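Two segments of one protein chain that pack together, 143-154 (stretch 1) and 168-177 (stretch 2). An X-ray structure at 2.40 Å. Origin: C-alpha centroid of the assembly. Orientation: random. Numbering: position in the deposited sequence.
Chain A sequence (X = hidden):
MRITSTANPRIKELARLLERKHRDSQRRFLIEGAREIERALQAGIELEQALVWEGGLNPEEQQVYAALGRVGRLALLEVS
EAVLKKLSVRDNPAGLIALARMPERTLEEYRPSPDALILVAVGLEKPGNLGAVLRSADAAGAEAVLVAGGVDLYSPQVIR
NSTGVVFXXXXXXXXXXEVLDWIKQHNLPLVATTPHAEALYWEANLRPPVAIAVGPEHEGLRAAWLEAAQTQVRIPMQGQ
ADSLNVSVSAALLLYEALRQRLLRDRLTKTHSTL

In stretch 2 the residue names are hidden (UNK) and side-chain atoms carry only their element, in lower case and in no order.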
# COMPACT_ATOMS: atom_id res chain seq x y z
N GLU A 143 -0.31 -11.36 -6.31
CA GLU A 143 1.12 -11.49 -6.53
C GLU A 143 1.74 -10.11 -6.75
O GLU A 143 2.92 -9.88 -6.47
CB GLU A 143 1.38 -12.38 -7.75
CG GLU A 143 2.83 -12.80 -7.91
CD GLU A 143 3.03 -13.69 -9.11
OE1 GLU A 143 2.52 -14.82 -9.11
OE2 GLU A 143 3.70 -13.25 -10.07
N ALA A 144 0.94 -9.18 -7.25
CA ALA A 144 1.45 -7.84 -7.49
C ALA A 144 0.34 -6.85 -7.72
O ALA A 144 -0.77 -7.21 -8.10
CB ALA A 144 2.37 -7.85 -8.71
N VAL A 145 0.65 -5.59 -7.47
CA VAL A 145 -0.30 -4.51 -7.69
C VAL A 145 0.36 -3.57 -8.67
O VAL A 145 1.40 -2.99 -8.38
CB VAL A 145 -0.62 -3.73 -6.41
CG1 VAL A 145 -1.51 -2.54 -6.75
CG2 VAL A 145 -1.31 -4.63 -5.41
N LEU A 146 -0.23 -3.43 -9.84
CA LEU A 146 0.33 -2.53 -10.82
C LEU A 146 -0.48 -1.26 -10.78
O LEU A 146 -1.68 -1.27 -11.06
CB LEU A 146 0.29 -3.16 -12.22
CG LEU A 146 0.92 -4.55 -12.30
CD1 LEU A 146 0.92 -5.02 -13.74
CD2 LEU A 146 2.35 -4.50 -11.75
N VAL A 147 0.17 -0.17 -10.40
CA VAL A 147 -0.48 1.12 -10.31
C VAL A 147 -0.19 1.95 -11.56
O VAL A 147 0.97 2.25 -11.87
CB VAL A 147 0.01 1.89 -9.08
CG1 VAL A 147 -0.68 3.25 -9.02
CG2 VAL A 147 -0.28 1.08 -7.81
N ALA A 148 -1.25 2.31 -12.28
CA ALA A 148 -1.10 3.11 -13.47
C ALA A 148 -1.18 4.57 -13.06
O ALA A 148 -2.26 5.16 -13.11
CB ALA A 148 -2.21 2.79 -14.47
N GLY A 149 -0.06 5.15 -12.63
CA GLY A 149 -0.07 6.55 -12.25
C GLY A 149 0.71 7.01 -11.02
O GLY A 149 0.13 7.61 -10.11
N GLY A 150 2.02 6.77 -10.99
CA GLY A 150 2.81 7.22 -9.86
C GLY A 150 2.50 6.61 -8.50
O GLY A 150 1.34 6.42 -8.13
N VAL A 151 3.56 6.33 -7.75
CA VAL A 151 3.44 5.72 -6.43
C VAL A 151 4.54 6.24 -5.49
O VAL A 151 5.62 6.63 -5.93
CB VAL A 151 3.55 4.18 -6.57
CG1 VAL A 151 5.00 3.75 -6.41
CG2 VAL A 151 2.64 3.49 -5.60
N ASP A 152 4.25 6.27 -4.19
CA ASP A 152 5.23 6.70 -3.18
C ASP A 152 5.18 5.64 -2.10
O ASP A 152 4.33 5.68 -1.22
CB ASP A 152 4.86 8.06 -2.57
CG ASP A 152 5.87 8.52 -1.52
OD1 ASP A 152 6.82 7.75 -1.22
OD2 ASP A 152 5.74 9.64 -0.98
N LEU A 153 6.11 4.70 -2.16
CA LEU A 153 6.15 3.59 -1.21
C LEU A 153 6.60 3.92 0.21
O LEU A 153 6.49 3.08 1.10
CB LEU A 153 7.03 2.48 -1.78
CG LEU A 153 6.69 2.05 -3.22
CD1 LEU A 153 7.72 1.04 -3.71
CD2 LEU A 153 5.29 1.48 -3.27
N TYR A 154 7.10 5.12 0.45
CA TYR A 154 7.57 5.43 1.80
C TYR A 154 6.80 6.50 2.56
O TYR A 154 7.19 6.89 3.66
CB TYR A 154 9.07 5.78 1.74
CG TYR A 154 9.89 4.65 1.14
CD1 TYR A 154 10.23 4.65 -0.22
CD2 TYR A 154 10.23 3.53 1.90
CE1 TYR A 154 10.89 3.55 -0.81
CE2 TYR A 154 10.87 2.43 1.33
CZ TYR A 154 11.19 2.44 -0.02
OH TYR A 154 11.80 1.33 -0.57
N UNK A 168 6.49 -5.34 1.62
CA UNK A 168 6.62 -6.68 1.06
C UNK A 168 5.81 -7.01 -0.21
O UNK A 168 6.21 -7.89 -0.98
o UNK A 168 5.03 -7.43 2.75
c UNK A 168 6.29 -7.70 2.15
N UNK A 169 4.69 -6.33 -0.43
CA UNK A 169 3.87 -6.58 -1.62
C UNK A 169 4.42 -5.91 -2.87
O UNK A 169 4.52 -4.69 -2.93
c UNK A 169 0.08 -5.93 -2.23
c UNK A 169 1.47 -7.95 -2.77
c UNK A 169 2.44 -6.11 -1.39
c UNK A 169 1.48 -6.44 -2.54
N UNK A 170 4.76 -6.70 -3.88
CA UNK A 170 5.28 -6.16 -5.13
C UNK A 170 4.31 -5.12 -5.69
O UNK A 170 3.24 -5.46 -6.21
n UNK A 170 7.19 -8.75 -8.41
c UNK A 170 5.53 -7.26 -6.15
c UNK A 170 6.14 -7.75 -8.57
n UNK A 170 8.07 -10.74 -7.64
n UNK A 170 5.91 -10.16 -7.12
c UNK A 170 7.06 -9.88 -7.72
c UNK A 170 6.10 -6.72 -7.45
N UNK A 171 4.69 -3.86 -5.59
CA UNK A 171 3.87 -2.76 -6.06
C UNK A 171 4.65 -1.94 -7.07
O UNK A 171 5.67 -1.34 -6.73
c UNK A 171 2.49 -0.81 -5.31
c UNK A 171 3.49 -1.87 -4.88
o UNK A 171 2.92 -2.68 -3.85
N UNK A 172 4.16 -1.90 -8.31
CA UNK A 172 4.82 -1.16 -9.37
C UNK A 172 3.96 -0.09 -10.03
O UNK A 172 2.73 -0.18 -10.08
c UNK A 172 7.19 -3.01 -9.06
c UNK A 172 6.13 -3.36 -10.09
c UNK A 172 5.20 -4.42 -9.57
c UNK A 172 5.31 -2.12 -10.46
N UNK A 173 4.63 0.94 -10.54
CA UNK A 173 3.95 2.03 -11.21
C UNK A 173 4.48 2.17 -12.64
O UNK A 173 5.57 1.69 -12.97
c UNK A 173 4.17 3.33 -10.44
N UNK A 174 3.69 2.83 -13.47
CA UNK A 174 4.03 3.08 -14.87
C UNK A 174 2.83 3.76 -15.50
O UNK A 174 1.74 3.78 -14.92
c UNK A 174 4.34 1.77 -15.57
N UNK A 175 3.02 4.32 -16.69
CA UNK A 175 1.93 5.00 -17.38
C UNK A 175 0.91 3.96 -17.83
O UNK A 175 1.25 2.79 -18.01
o UNK A 175 2.92 4.84 -19.59
c UNK A 175 2.46 5.75 -18.60
N UNK A 176 -0.32 4.40 -18.03
CA UNK A 176 -1.37 3.51 -18.47
C UNK A 176 -0.94 2.76 -19.73
O UNK A 176 -1.09 1.54 -19.81
c UNK A 176 -4.50 5.73 -17.66
o UNK A 176 -5.23 5.36 -18.60
c UNK A 176 -2.66 4.29 -18.72
o UNK A 176 -4.87 6.56 -16.80
c UNK A 176 -3.09 5.14 -17.52
N UNK A 177 -0.38 3.48 -20.70
CA UNK A 177 0.08 2.87 -21.95
C UNK A 177 1.15 1.83 -21.66
O UNK A 177 1.15 0.75 -22.25
o UNK A 177 -0.14 5.09 -22.96
c UNK A 177 0.67 3.93 -22.89
O HOH W 1 4.46 -9.19 -3.42

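Position 168 carries one carbon and then one oxygen, and nothing of stretch 1 lies within reach. A single carbon ending in a hydroxyl is Ser168, a small polar residue suited to an exposed site.

At 169 there are four carbons, forked at the second. One tip of the fork lies 3.7 Å from Val145 CG2. This is Leu169, whose chain starts out sideways yet brings its end, CD2, onto the valine.

Position 170 has three carbons, a nitrogen, and a carbon bearing two more nitrogens. Its third carbon lies 3.8 Å from Ala144 CB, and a terminal nitrogen 3.1 Å from Glu143 O. The guanidinium marks Arg170: its aliphatic part runs past Ala144, and NH1 makes a weak hydrogen bond to Glu143 O, which lies at the guanidinium edge. A water accepts from Arg170 N and donates to Ser168 O and, weakly, to Glu143 O, linking the stretches ahead of the paired strands.

At 171, one carbon carries an oxygen and a carbon. The outer carbon lies 4.2 Å from Val147 CG2, and the branching carbon 4.1 Å from Leu153 CD2. Such a fork is Thr171. Its OG1 donates to Leu169 O (2.7 Å), satisfying the hydroxyl in a buried place, while CG2 faces the valine.

Position 172 again shows four carbons forked at the second, on the other face of the sheet, one tip 3.6 Å from Leu146 CD2. Leu172 fits: the tips of the two leucines meet, CD2 to CD2.

Position 173 has a single carbon, 4.0 Å from Val151 CB, where the chain of stretch 1 comes back past the strand after Gly149 and Gly150. It is Ala173, whose small methyl lets Val151 come close.

A lone carbon also marks 174, with no close contact to stretch 1. Ala174 acts through its backbone: N donates to Val147 O at 3.2 Å.

At 175 the side chain is one carbon and one oxygen; the CA-to-CB bond points away from stretch 1, and the side chain stays out of contact with it. Ser175 is the N-cap, its hydroxyl capping a backbone nitrogen just beyond the stretch.

Position 176 has three carbons, the third with two oxygens; the second carbon packs 3.9 Å from Ala148 CB. Glu176 offers an aliphatic stem to Ala148, while OE2 is bonded elsewhere in the structure.

Position 177, one carbon and one oxygen, is out of reach of stretch 1: Ser177, small and polar at an exposed helix position.

The contact is a parallel strand pair. Val145 N donates to Arg170 O (2.9 Å), Leu172 N to Val145 O (3.0 Å) and Val147 N to Leu172 O (2.6 Å), so the bonds alternate between strands. Side chains alternate too: Val145, Val147, Thr171 and Ala173 share one face, Leu146 and Leu172 the other.

Stretch 2 168-177: SLRTLAASES
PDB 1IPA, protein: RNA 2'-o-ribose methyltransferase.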